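Local coordinates for sialidase domain-containing protein (Dyadobacter fermentans, PDB 5HX0) that is of unknown function but carries a BNR-repeat, sialidase-type beta-propeller domain, which suggests, without proving, a role in handling glycans, at residues 117-122 against 166-171; 124-129 against 140-145; 307-312 against 326-331; 336-341 against 354-359. All blocks are in the same frame, centred on the assembly; numbering follows the deposited sequence.

Contact 1 of 4, residues 117-122 against 166-171; sequences YSHPFG and VFLGGY
His119 lies flat against the phenol ring of Tyr171, and Tyr117 meets the same phenol obliquely, so that three aromatic side chains cluster between the loop after strand 114-117 and strand 165-175. The imidazole and phenol form a face-to-face stack, with centroids 4.0 Å apart and planes inclined by 24°. The closest atoms lie toward the rims, Tyr171 CE2 standing 3.5 Å from His119 NE2. Tyr171 holds CG between the backbone N and the carbonyl carbon (chi1 35°), the crowded position, with the phenol lying over the imidazole face. His119 CG lies anti to the backbone N. Tyr117 touches through the CD2-CE2 side of its ring, CE2 lying 3.7 Å from Tyr171 CE1, and the two phenol planes are 62° apart. Leu168 completes the patch at the imidazole edge, where its CD1 is 3.9 Å from His119 CD2. The Tyr171 hydroxyl bonds to Ser124 OG on strand 123-131, while His119 O is hydrogen-bonded to Tyr97 OH of the second subunit. Within the loop, Tyr117 OH and His119 ND1 share a short hydrogen bond of 2.6 Å, in the plane of the imidazole. With ND1 bonded to one phenol and a ring face laid on another, the imidazole is limited in how far it can turn.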
loop_
_atom_site.group_PDB
_atom_site.type_symbol
_atom_site.label_atom_id
_atom_site.label_comp_id
_atom_site.label_asym_id
_atom_site.label_seq_id
_atom_site.Cartn_x
_atom_site.Cartn_y
_atom_site.Cartn_z
ATOM N N TYR A 117 0.858 -6.900 2.144
ATOM C CA TYR A 117 0.128 -5.957 2.980
ATOM C C TYR A 117 0.678 -4.546 2.874
ATOM O O TYR A 117 1.896 -4.341 2.926
ATOM C CB TYR A 117 0.186 -6.400 4.433
ATOM C CG TYR A 117 -0.673 -5.562 5.362
ATOM C CD1 TYR A 117 -2.061 -5.563 5.252
ATOM C CD2 TYR A 117 -0.090 -4.810 6.379
ATOM C CE1 TYR A 117 -2.849 -4.804 6.120
ATOM C CE2 TYR A 117 -0.861 -4.055 7.256
ATOM C CZ TYR A 117 -2.243 -4.057 7.114
ATOM O OH TYR A 117 -3.002 -3.305 7.979
ATOM N N SER A 118 -0.230 -3.581 2.749
ATOM C CA SER A 118 0.075 -2.165 2.918
ATOM C C SER A 118 -0.808 -1.625 4.033
ATOM O O SER A 118 -2.041 -1.655 3.928
ATOM C CB SER A 118 -0.152 -1.385 1.624
ATOM O OG SER A 118 -1.380 -1.751 1.018
ATOM N N HIS A 119 -0.191 -1.154 5.091
ATOM C CA HIS A 119 -0.957 -0.726 6.264
ATOM C C HIS A 119 -1.658 0.602 5.961
ATOM O O HIS A 119 -1.037 1.512 5.413
ATOM C CB HIS A 119 -0.005 -0.587 7.452
ATOM C CG HIS A 119 -0.668 -0.555 8.795
ATOM N ND1 HIS A 119 -1.712 -1.392 9.147
ATOM C CD2 HIS A 119 -0.402 0.197 9.889
ATOM C CE1 HIS A 119 -2.047 -1.157 10.404
ATOM N NE2 HIS A 119 -1.267 -0.198 10.876
ATOM N N PRO A 120 -2.945 0.744 6.273
ATOM C CA PRO A 120 -3.623 2.028 5.992
ATOM C C PRO A 120 -3.044 3.206 6.758
ATOM O O PRO A 120 -3.239 4.358 6.343
ATOM C CB PRO A 120 -5.080 1.746 6.406
ATOM C CG PRO A 120 -5.229 0.245 6.177
ATOM C CD PRO A 120 -3.893 -0.296 6.702
ATOM N N PHE A 121 -2.333 2.970 7.862
ATOM C CA PHE A 121 -1.917 4.060 8.737
ATOM C C PHE A 121 -0.423 4.323 8.724
ATOM O O PHE A 121 0.035 5.162 9.501
ATOM C CB PHE A 121 -2.393 3.799 10.174
ATOM C CG PHE A 121 -3.869 3.579 10.252
ATOM C CD1 PHE A 121 -4.731 4.646 10.135
ATOM C CD2 PHE A 121 -4.388 2.297 10.342
ATOM C CE1 PHE A 121 -6.097 4.454 10.151
ATOM C CE2 PHE A 121 -5.751 2.096 10.363
ATOM C CZ PHE A 121 -6.605 3.186 10.262
ATOM N N GLY A 122 0.348 3.654 7.870
ATOM C CA GLY A 122 1.755 4.001 7.740
ATOM C C GLY A 122 2.570 2.878 7.114
ATOM O O GLY A 122 2.033 2.011 6.419
ATOM N N VAL A 166 6.550 7.867 14.349
ATOM C CA VAL A 166 6.065 7.448 15.660
ATOM C C VAL A 166 5.659 5.983 15.582
ATOM O O VAL A 166 4.860 5.592 14.722
ATOM C CB VAL A 166 4.898 8.325 16.142
ATOM C CG1 VAL A 166 4.426 7.878 17.528
ATOM C CG2 VAL A 166 5.324 9.789 16.157
ATOM N N PHE A 167 6.193 5.187 16.499
ATOM C CA PHE A 167 6.065 3.735 16.452
ATOM C C PHE A 167 4.608 3.292 16.610
ATOM O O PHE A 167 3.860 3.835 17.432
ATOM C CB PHE A 167 6.940 3.142 17.564
ATOM C CG PHE A 167 7.197 1.664 17.435
ATOM C CD1 PHE A 167 7.378 1.089 16.204
ATOM C CD2 PHE A 167 7.310 0.870 18.570
ATOM C CE1 PHE A 167 7.628 -0.288 16.093
ATOM C CE2 PHE A 167 7.554 -0.488 18.475
ATOM C CZ PHE A 167 7.712 -1.066 17.232
ATOM N N LEU A 168 4.192 2.299 15.819
ATOM C CA LEU A 168 2.844 1.740 15.978
ATOM C C LEU A 168 2.818 0.373 16.644
ATOM O O LEU A 168 1.725 -0.109 16.985
ATOM C CB LEU A 168 2.132 1.615 14.624
ATOM C CG LEU A 168 1.820 2.899 13.861
ATOM C CD1 LEU A 168 1.397 2.551 12.418
ATOM C CD2 LEU A 168 0.720 3.671 14.599
ATOM N N GLY A 169 3.961 -0.278 16.797
ATOM C CA GLY A 169 3.927 -1.621 17.337
ATOM C C GLY A 169 3.367 -2.625 16.339
ATOM O O GLY A 169 3.244 -2.361 15.140
ATOM N N GLY A 170 2.996 -3.794 16.869
ATOM C CA GLY A 170 2.815 -4.961 16.039
ATOM C C GLY A 170 1.437 -5.111 15.401
ATOM O O GLY A 170 0.435 -4.531 15.831
ATOM N N TYR A 171 1.412 -5.915 14.338
ATOM C CA TYR A 171 0.181 -6.422 13.748
ATOM C C TYR A 171 0.547 -7.685 12.982
ATOM O O TYR A 171 1.684 -7.838 12.538
ATOM C CB TYR A 171 -0.505 -5.404 12.829
ATOM C CG TYR A 171 0.366 -4.469 11.988
ATOM C CD1 TYR A 171 0.850 -4.851 10.734
ATOM C CD2 TYR A 171 0.625 -3.184 12.425
ATOM C CE1 TYR A 171 1.603 -3.966 9.948
ATOM C CE2 TYR A 171 1.373 -2.299 11.670
ATOM C CZ TYR A 171 1.857 -2.686 10.441
ATOM O OH TYR A 171 2.573 -1.761 9.715
#

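Contact 2 of 4, residues 124-129 against 140-145; sequences SQDPCL and ASYGWA. With ACT (acetate ion), chain D.
Gln125 packs over the phenol of Tyr142, its CB 3.7 Å from the ring centroid and 21° off the normal in a CH-pi contact. Beyond CG the glutamine chain bends (chi2 -64°), which carries CD to the indole edge of Trp144, 3.6 Å from CD1, with amide and ring planes 81° apart. The amide nitrogen continues outward, and Gln125 NE2 donates to the acetate O at 3.1 Å. Asp126 and Tyr142 approach the same acetate, probably a crystallisation component: Asp126 OD2 lies 2.9 Å from its OXT and Tyr142 OH 3.0 Å from its O. These side chains project from the beta hairpin of strands 123-131 and 137-145, whose antiparallel pairing is interrupted. Ser124 faces Gly143 as a non-hydrogen-bonded pair and Cys128 faces Ala140 as a hydrogen-bonded one, but the register slips by one residue between them. Across this break Ser141 OG donates to Gln125 O at 2.7 Å, on a lone pair in the carbonyl plane, while Gln125 N binds Tyr142 O. Cys128 and Ala140 then exchange two nearly straight backbone bonds. Farther out, Arg76 NE donates to Gln125 OE1, which with the NE2 bond limits amide rotation, and the Tyr207 ring meets that of Tyr142.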
loop_
_atom_site.group_PDB
_atom_site.type_symbol
_atom_site.label_atom_id
_atom_site.label_comp_id
_atom_site.label_asym_id
_atom_site.label_seq_id
_atom_site.Cartn_x
_atom_site.Cartn_y
_atom_site.Cartn_z
ATOM N N SER A 124 5.220 -0.409 6.982
ATOM C CA SER A 124 5.288 -1.711 7.640
ATOM C C SER A 124 6.702 -2.283 7.594
ATOM O O SER A 124 7.462 -2.021 6.657
ATOM C CB SER A 124 4.308 -2.679 6.987
ATOM O OG SER A 124 2.989 -2.183 7.120
ATOM N N GLN A 125 7.047 -3.095 8.592
ATOM C CA GLN A 125 8.426 -3.556 8.769
ATOM C C GLN A 125 8.535 -5.078 8.742
ATOM O O GLN A 125 7.552 -5.794 8.942
ATOM C CB GLN A 125 8.974 -3.086 10.114
ATOM C CG GLN A 125 8.883 -1.573 10.306
ATOM C CD GLN A 125 9.746 -0.853 9.309
ATOM O OE1 GLN A 125 9.246 -0.190 8.406
ATOM N NE2 GLN A 125 11.063 -0.994 9.451
ATOM N N ASP A 126 9.769 -5.551 8.542
ATOM C CA ASP A 126 10.222 -6.902 8.883
ATOM C C ASP A 126 9.125 -7.972 8.888
ATOM O O ASP A 126 8.754 -8.467 9.961
ATOM C CB ASP A 126 10.874 -6.900 10.270
ATOM C CG ASP A 126 11.997 -5.878 10.400
ATOM O OD1 ASP A 126 11.990 -4.867 9.674
ATOM O OD2 ASP A 126 12.895 -6.086 11.252
ATOM N N PRO A 127 8.583 -8.366 7.741
ATOM C CA PRO A 127 7.570 -9.436 7.755
ATOM C C PRO A 127 8.197 -10.740 8.215
ATOM O O PRO A 127 9.199 -11.190 7.661
ATOM C CB PRO A 127 7.120 -9.526 6.290
ATOM C CG PRO A 127 8.399 -9.068 5.505
ATOM C CD PRO A 127 9.045 -8.017 6.379
ATOM N N CYS A 128 7.590 -11.365 9.217
ATOM C CA CYS A 128 8.086 -12.626 9.748
ATOM C C CYS A 128 7.037 -13.711 9.517
ATOM O O CYS A 128 6.001 -13.719 10.178
ATOM C CB CYS A 128 8.417 -12.453 11.237
ATOM S SG CYS A 128 9.926 -11.467 11.395
ATOM N N LEU A 129 7.314 -14.619 8.588
ATOM C CA LEU A 129 6.401 -15.696 8.221
ATOM C C LEU A 129 6.553 -16.902 9.153
ATOM O O LEU A 129 7.670 -17.306 9.502
ATOM C CB LEU A 129 6.668 -16.134 6.776
ATOM C CG LEU A 129 6.503 -15.101 5.654
ATOM C CD1 LEU A 129 6.890 -15.694 4.274
ATOM C CD2 LEU A 129 5.061 -14.600 5.620
ATOM N N ALA A 140 3.869 -11.824 10.775
ATOM C CA ALA A 140 3.976 -10.783 11.787
ATOM C C ALA A 140 4.686 -9.564 11.215
ATOM O O ALA A 140 5.572 -9.670 10.353
ATOM C CB ALA A 140 4.735 -11.300 13.011
ATOM N N SER A 141 4.276 -8.391 11.684
ATOM C CA SER A 141 4.920 -7.155 11.239
ATOM C C SER A 141 4.800 -6.129 12.363
ATOM O O SER A 141 4.316 -6.437 13.462
ATOM C CB SER A 141 4.283 -6.673 9.925
ATOM O OG SER A 141 4.917 -5.496 9.448
ATOM N N TYR A 142 5.226 -4.902 12.076
ATOM C CA TYR A 142 5.019 -3.757 12.956
ATOM C C TYR A 142 5.194 -2.504 12.112
ATOM O O TYR A 142 5.672 -2.571 10.980
ATOM C CB TYR A 142 5.958 -3.767 14.167
ATOM C CG TYR A 142 7.448 -3.951 13.880
ATOM C CD1 TYR A 142 8.273 -2.846 13.716
ATOM C CD2 TYR A 142 8.029 -5.225 13.838
ATOM C CE1 TYR A 142 9.633 -2.985 13.500
ATOM C CE2 TYR A 142 9.408 -5.374 13.609
ATOM C CZ TYR A 142 10.191 -4.238 13.437
ATOM O OH TYR A 142 11.549 -4.329 13.209
ATOM N N GLY A 143 4.758 -1.356 12.652
ATOM C CA GLY A 143 4.551 -0.183 11.823
ATOM C C GLY A 143 5.058 1.124 12.411
ATOM O O GLY A 143 5.316 1.251 13.621
ATOM N N TRP A 144 5.145 2.120 11.511
ATOM C CA TRP A 144 5.562 3.489 11.800
ATOM C C TRP A 144 4.557 4.452 11.194
ATOM O O TRP A 144 4.240 4.343 10.004
ATOM C CB TRP A 144 6.944 3.793 11.192
ATOM C CG TRP A 144 8.054 3.056 11.843
ATOM C CD1 TRP A 144 8.663 1.913 11.397
ATOM C CD2 TRP A 144 8.699 3.410 13.078
ATOM N NE1 TRP A 144 9.655 1.538 12.288
ATOM C CE2 TRP A 144 9.692 2.441 13.323
ATOM C CE3 TRP A 144 8.522 4.449 13.999
ATOM C CZ2 TRP A 144 10.523 2.489 14.451
ATOM C CZ3 TRP A 144 9.341 4.501 15.112
ATOM C CH2 TRP A 144 10.329 3.526 15.333
ATOM N N ALA A 145 4.098 5.424 11.979
ATOM C CA ALA A 145 3.187 6.433 11.458
ATOM C C ALA A 145 3.917 7.758 11.279
ATOM O O ALA A 145 4.938 8.022 11.918
ATOM C CB ALA A 145 1.971 6.595 12.391
HETATM C C ACT D . 14.219 -2.701 11.436
HETATM O O ACT D . 12.981 -2.574 11.237
HETATM O OXT ACT D . 14.695 -3.878 11.413
HETATM C CH3 ACT D . 15.077 -1.498 11.700
#

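Contact 3 of 4, residues 307-312 against 326-331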
loop_
_atom_site.group_PDB
_atom_site.type_symbol
_atom_site.label_atom_id
_atom_site.label_comp_id
_atom_site.label_asym_id
_atom_site.label_seq_id
_atom_site.Cartn_x
_atom_site.Cartn_y
_atom_site.Cartn_z
HETATM N N MSE A 307 26.515 -16.439 24.094
HETATM C CA MSE A 307 26.884 -17.623 23.320
HETATM C C MSE A 307 28.366 -17.660 22.972
HETATM O O MSE A 307 28.900 -18.724 22.642
HETATM C CB MSE A 307 26.031 -17.719 22.056
HETATM C CG MSE A 307 24.639 -18.203 22.401
HETATM SE SE MSE A 307 23.673 -18.863 20.843
HETATM C CE MSE A 307 23.308 -17.112 20.125
ATOM N N GLY A 308 29.034 -16.515 23.070
ATOM C CA GLY A 308 30.461 -16.432 22.817
ATOM C C GLY A 308 30.857 -15.898 21.459
ATOM O O GLY A 308 32.010 -16.078 21.062
ATOM N N PHE A 309 29.949 -15.254 20.730
ATOM C CA PHE A 309 30.300 -14.678 19.436
ATOM C C PHE A 309 29.436 -13.450 19.176
ATOM O O PHE A 309 28.419 -13.234 19.842
ATOM C CB PHE A 309 30.144 -15.696 18.304
ATOM C CG PHE A 309 28.719 -16.191 18.094
ATOM C CD1 PHE A 309 28.251 -17.319 18.759
ATOM C CD2 PHE A 309 27.872 -15.550 17.197
ATOM C CE1 PHE A 309 26.949 -17.781 18.548
ATOM C CE2 PHE A 309 26.563 -16.008 16.967
ATOM C CZ PHE A 309 26.099 -17.117 17.647
ATOM N N GLN A 310 29.866 -12.644 18.200
ATOM C CA GLN A 310 29.121 -11.479 17.733
ATOM C C GLN A 310 28.274 -11.837 16.518
ATOM O O GLN A 310 28.724 -12.554 15.616
ATOM C CB GLN A 310 30.056 -10.332 17.338
ATOM C CG GLN A 310 30.897 -9.738 18.437
ATOM C CD GLN A 310 31.781 -8.606 17.918
ATOM O OE1 GLN A 310 32.623 -8.815 17.046
ATOM N NE2 GLN A 310 31.570 -7.397 18.434
ATOM N N GLY A 311 27.065 -11.311 16.493
ATOM C CA GLY A 311 26.180 -11.434 15.349
ATOM C C GLY A 311 24.753 -11.139 15.749
ATOM O O GLY A 311 24.368 -11.248 16.919
ATOM N N HIS A 312 23.955 -10.767 14.751
ATOM C CA HIS A 312 22.544 -10.470 14.938
ATOM C C HIS A 312 21.878 -10.199 13.585
ATOM O O HIS A 312 22.541 -9.895 12.611
ATOM C CB HIS A 312 22.343 -9.240 15.841
ATOM C CG HIS A 312 22.649 -7.941 15.164
ATOM N ND1 HIS A 312 23.791 -7.218 15.435
ATOM C CD2 HIS A 312 21.958 -7.223 14.243
ATOM C CE1 HIS A 312 23.793 -6.112 14.709
ATOM N NE2 HIS A 312 22.693 -6.090 13.975
ATOM N N LEU A 326 21.853 -22.270 12.836
ATOM C CA LEU A 326 21.686 -20.939 13.420
ATOM C C LEU A 326 22.376 -19.949 12.498
ATOM O O LEU A 326 23.599 -19.965 12.394
ATOM C CB LEU A 326 22.299 -20.889 14.824
ATOM C CG LEU A 326 22.080 -19.615 15.644
ATOM C CD1 LEU A 326 20.623 -19.484 16.064
ATOM C CD2 LEU A 326 22.995 -19.634 16.866
ATOM N N SER A 327 21.611 -19.097 11.816
ATOM C CA SER A 327 22.229 -18.118 10.931
ATOM C C SER A 327 22.062 -16.715 11.505
ATOM O O SER A 327 21.101 -16.432 12.230
ATOM C CB SER A 327 21.635 -18.192 9.522
ATOM O OG SER A 327 20.239 -18.016 9.556
ATOM N N TYR A 328 23.007 -15.837 11.170
ATOM C CA TYR A 328 23.004 -14.478 11.704
ATOM C C TYR A 328 23.771 -13.532 10.796
ATOM O O TYR A 328 24.652 -13.941 10.038
ATOM C CB TYR A 328 23.608 -14.415 13.111
ATOM C CG TYR A 328 24.847 -15.265 13.293
ATOM C CD1 TYR A 328 24.735 -16.614 13.607
ATOM C CD2 TYR A 328 26.114 -14.713 13.199
ATOM C CE1 TYR A 328 25.852 -17.407 13.792
ATOM C CE2 TYR A 328 27.263 -15.515 13.386
ATOM C CZ TYR A 328 27.110 -16.854 13.685
ATOM O OH TYR A 328 28.202 -17.682 13.882
ATOM N N GLY A 329 23.430 -12.245 10.902
ATOM C CA GLY A 329 24.197 -11.225 10.224
ATOM C C GLY A 329 25.482 -10.918 10.969
ATOM O O GLY A 329 25.575 -11.051 12.194
ATOM N N TYR A 330 26.497 -10.512 10.216
ATOM C CA TYR A 330 27.797 -10.163 10.788
ATOM C C TYR A 330 28.133 -8.745 10.343
ATOM O O TYR A 330 28.736 -8.527 9.290
ATOM C CB TYR A 330 28.881 -11.146 10.365
ATOM C CG TYR A 330 30.147 -11.011 11.175
ATOM C CD1 TYR A 330 30.199 -11.433 12.494
ATOM C CD2 TYR A 330 31.295 -10.458 10.618
ATOM C CE1 TYR A 330 31.384 -11.328 13.245
ATOM C CE2 TYR A 330 32.468 -10.346 11.355
ATOM C CZ TYR A 330 32.505 -10.784 12.661
ATOM O OH TYR A 330 33.675 -10.671 13.382
ATOM N N ARG A 331 27.762 -7.779 11.171
ATOM C CA ARG A 331 27.925 -6.369 10.829
ATOM C C ARG A 331 29.223 -5.830 11.403
ATOM O O ARG A 331 29.261 -4.817 12.088
ATOM C CB ARG A 331 26.714 -5.570 11.302
ATOM C CG ARG A 331 25.465 -5.804 10.402
ATOM C CD ARG A 331 24.167 -5.430 11.118
ATOM N NE ARG A 331 23.043 -5.263 10.198
ATOM C CZ ARG A 331 21.862 -4.728 10.523
ATOM N NH1 ARG A 331 20.919 -4.601 9.592
ATOM N NH2 ARG A 331 21.608 -4.325 11.768
HETATM O O HOH W 1 33.642 -11.110 16.058
#
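Phe309 and Tyr328 both hold CG between the backbone N and the carbonyl carbon (chi1 63° and 42°), and from these positions their side chains reach toward each other tip to tip. Phe309 CE2 comes to 3.4 Å from Tyr328 CZ, over one face of the phenol and offset toward its rim; with planes 31° apart, the pair is oblique. Leu326 CD2 fills in at the phenyl edge, 4.1 Å from Phe309 CZ, and also touches Met307 (selenomethionine) through SE. At the other end, His312 N donates to Gly329 O at 3.0 Å. The extended Arg331 chain crosses His312 at about a right angle, and NH2 lies 3.0 Å from His312 NE2 in a weak hydrogen bond in the imidazole plane. Asp287 takes the other imidazole nitrogen, and Leu366 O accepts from Arg331 NE. A water lies 2.7 Å from both Gln310 OE1 and Tyr330 OH, while Gln310 NE2 bonds Gly286 O. The link from strand 305-307 to strand 314-318 thus packs by rings at its start and bonds by polar groups at His312. If NE2 accepts from Arg331, ND1 would carry the proton toward Asp287 OD1, as in a neutral imidazole; the weak geometry leaves this tentative.

Contact 4 of 4, residues 336-341 against 354-359; sequences GIRARI and EIVLRT
Strands 336-342 and 354-358 pair as an antiparallel beta hairpin along the outer side of a four-stranded sheet, the later strand being outermost within the chain. Their axes come within 4.5 Å, with N-to-C directions 150° apart. Ala339 and Ile355 form the regular hydrogen-bonded pair, in which Ile355 N reaches Ala339 O at only 2.6 Å and nearly straight (170°). Nearer the end of strand 354-358 the pattern changes: Leu357 N and Arg358 N both donate to Ile337 O, at 2.8 and 3.2 Å, and this doubling is a classic beta bulge. On one face Arg338 and Arg340 share the carboxylate of Glu354. Arg338, extended from CG to NE, has NH1 2.8 Å from Glu354 OE1, whereas Arg340, bent at chi3 (73°), has NH2 3.2 Å from Glu354 OE2. Each oxygen is met from above the carboxylate plane, and both guanidiniums stand almost perpendicular to it. Tyr328 OH also binds Glu354 OE2 and accepts from Arg340 NE, tying the network to the neighbouring strand; two arginines nearby would favour an ionised glutamate. Val356 lies against a face of the Arg338 guanidinium. The opposite face is mainly apolar, with Arg358 lying alongside Ile337: Ile355 CD1 packs 4.0 Å from Ile341 CG1, and Ile337 meets Leu357, which in turn touches strand 393-401. A bulged hairpin closing a four-stranded antiparallel sheet is consistent with the outer strands of a beta-propeller blade, as in sialidase-type BNR-repeat proteins.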
loop_
_atom_site.group_PDB
_atom_site.type_symbol
_atom_site.label_atom_id
_atom_site.label_comp_id
_atom_site.label_asym_id
_atom_site.label_seq_id
_atom_site.Cartn_x
_atom_site.Cartn_y
_atom_site.Cartn_z
ATOM N N GLY A 336 29.154 -9.295 6.424
ATOM C CA GLY A 336 28.388 -10.310 5.712
ATOM C C GLY A 336 27.471 -11.165 6.568
ATOM O O GLY A 336 26.776 -10.660 7.460
ATOM N N ILE A 337 27.478 -12.472 6.299
ATOM C CA ILE A 337 26.488 -13.415 6.809
ATOM C C ILE A 337 27.241 -14.630 7.303
ATOM O O ILE A 337 28.128 -15.123 6.602
ATOM C CB ILE A 337 25.474 -13.858 5.727
ATOM C CG1 ILE A 337 24.884 -12.670 4.932
ATOM C CG2 ILE A 337 24.394 -14.797 6.329
ATOM C CD1 ILE A 337 23.990 -11.701 5.726
ATOM N N ARG A 338 26.864 -15.146 8.474
ATOM C CA ARG A 338 27.523 -16.321 9.045
ATOM C C ARG A 338 26.488 -17.267 9.657
ATOM O O ARG A 338 25.302 -16.943 9.775
ATOM C CB ARG A 338 28.574 -15.889 10.088
ATOM C CG ARG A 338 29.653 -14.987 9.467
ATOM C CD ARG A 338 30.725 -14.535 10.441
ATOM N NE ARG A 338 31.709 -13.734 9.706
ATOM C CZ ARG A 338 33.004 -13.686 9.994
ATOM N NH1 ARG A 338 33.493 -14.388 11.011
ATOM N NH2 ARG A 338 33.812 -12.938 9.256
ATOM N N ALA A 339 26.953 -18.447 10.067
ATOM C CA ALA A 339 26.070 -19.436 10.663
ATOM C C ALA A 339 26.898 -20.471 11.410
ATOM O O ALA A 339 28.115 -20.567 11.232
ATOM C CB ALA A 339 25.198 -20.120 9.597
ATOM N N ARG A 340 26.216 -21.252 12.254
ATOM C CA ARG A 340 26.833 -22.433 12.838
ATOM C C ARG A 340 25.753 -23.484 13.059
ATOM O O ARG A 340 24.577 -23.159 13.201
ATOM C CB ARG A 340 27.578 -22.101 14.147
ATOM C CG ARG A 340 26.791 -21.312 15.181
ATOM C CD ARG A 340 27.713 -20.826 16.336
ATOM N NE ARG A 340 28.605 -19.737 15.932
ATOM C CZ ARG A 340 29.730 -19.411 16.565
ATOM N NH1 ARG A 340 30.115 -20.095 17.644
ATOM N NH2 ARG A 340 30.483 -18.411 16.120
ATOM N N ILE A 341 26.149 -24.753 13.060
ATOM C CA ILE A 341 25.199 -25.846 13.194
ATOM C C ILE A 341 25.314 -26.400 14.603
ATOM O O ILE A 341 26.373 -26.905 14.989
ATOM C CB ILE A 341 25.448 -26.941 12.145
ATOM C CG1 ILE A 341 25.232 -26.387 10.733
ATOM C CG2 ILE A 341 24.551 -28.155 12.429
ATOM C CD1 ILE A 341 25.468 -27.436 9.636
ATOM N N GLU A 354 32.146 -21.885 13.057
ATOM C CA GLU A 354 31.396 -20.856 12.349
ATOM C C GLU A 354 31.566 -21.010 10.839
ATOM O O GLU A 354 32.682 -21.180 10.332
ATOM C CB GLU A 354 31.836 -19.467 12.802
ATOM C CG GLU A 354 31.051 -18.327 12.177
ATOM C CD GLU A 354 31.354 -16.999 12.846
ATOM O OE1 GLU A 354 32.455 -16.461 12.633
ATOM O OE2 GLU A 354 30.493 -16.504 13.604
ATOM N N ILE A 355 30.445 -20.975 10.138
ATOM C CA ILE A 355 30.370 -21.061 8.686
ATOM C C ILE A 355 30.312 -19.629 8.172
ATOM O O ILE A 355 29.429 -18.863 8.575
ATOM C CB ILE A 355 29.115 -21.848 8.259
ATOM C CG1 ILE A 355 29.104 -23.239 8.904
ATOM C CG2 ILE A 355 28.985 -21.914 6.749
ATOM C CD1 ILE A 355 27.759 -23.943 8.827
ATOM N N VAL A 356 31.237 -19.232 7.303
ATOM C CA VAL A 356 31.224 -17.853 6.808
ATOM C C VAL A 356 30.618 -17.861 5.411
ATOM O O VAL A 356 31.216 -18.390 4.469
ATOM C CB VAL A 356 32.624 -17.218 6.828
ATOM C CG1 VAL A 356 32.537 -15.762 6.377
ATOM C CG2 VAL A 356 33.222 -17.279 8.250
ATOM N N LEU A 357 29.427 -17.268 5.259
ATOM C CA LEU A 357 28.746 -17.333 3.963
ATOM C C LEU A 357 29.067 -16.146 3.050
ATOM O O LEU A 357 29.146 -16.311 1.827
ATOM C CB LEU A 357 27.224 -17.428 4.158
ATOM C CG LEU A 357 26.721 -18.645 4.942
ATOM C CD1 LEU A 357 25.218 -18.566 5.136
ATOM C CD2 LEU A 357 27.107 -19.947 4.231
ATOM N N ARG A 358 29.235 -14.948 3.602
ATOM C CA ARG A 358 29.498 -13.753 2.802
ATOM C C ARG A 358 30.465 -12.868 3.562
ATOM O O ARG A 358 30.337 -12.709 4.779
ATOM C CB ARG A 358 28.221 -12.924 2.495
ATOM C CG ARG A 358 27.128 -13.635 1.711
ATOM C CD ARG A 358 27.532 -13.862 0.257
ATOM N NE ARG A 358 27.615 -12.656 -0.560
ATOM C CZ ARG A 358 26.688 -12.290 -1.445
ATOM N NH1 ARG A 358 25.590 -13.018 -1.612
ATOM N NH2 ARG A 358 26.863 -11.205 -2.173
ATOM N N THR A 359 31.428 -12.292 2.840
ATOM C CA THR A 359 32.362 -11.319 3.397
ATOM C C THR A 359 32.418 -10.040 2.575
ATOM O O THR A 359 33.235 -9.160 2.884
ATOM C CB THR A 359 33.787 -11.907 3.482
ATOM O OG1 THR A 359 34.200 -12.318 2.176
ATOM C CG2 THR A 359 33.831 -13.122 4.406
HETATM O O HOH W 2 31.377 -12.078 7.383
#

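The four contacts fall into two neighbouring pairs in a chain built largely of antiparallel sheets. Contacts 1 and 2 have centres 7 Å apart and share the sheet in which strands 137-145 and 165-175 are neighbours; contact 2 lies within the chain interval spanned by contact 1. Contacts 3 and 4, 9 Å apart between centres, follow later in series and meet through adjacent strands 324-330 and 336-342. Contacts 1 and 4 lie on opposite sides of the chain's centre, their own centres 33 Å apart, whereas nearest atoms of contacts 2 and 3 are about 8 Å apart. This arrangement fits separate blades of a propeller, with two further sheets between the pairs along the chain; contact 1 also reaches the second subunit.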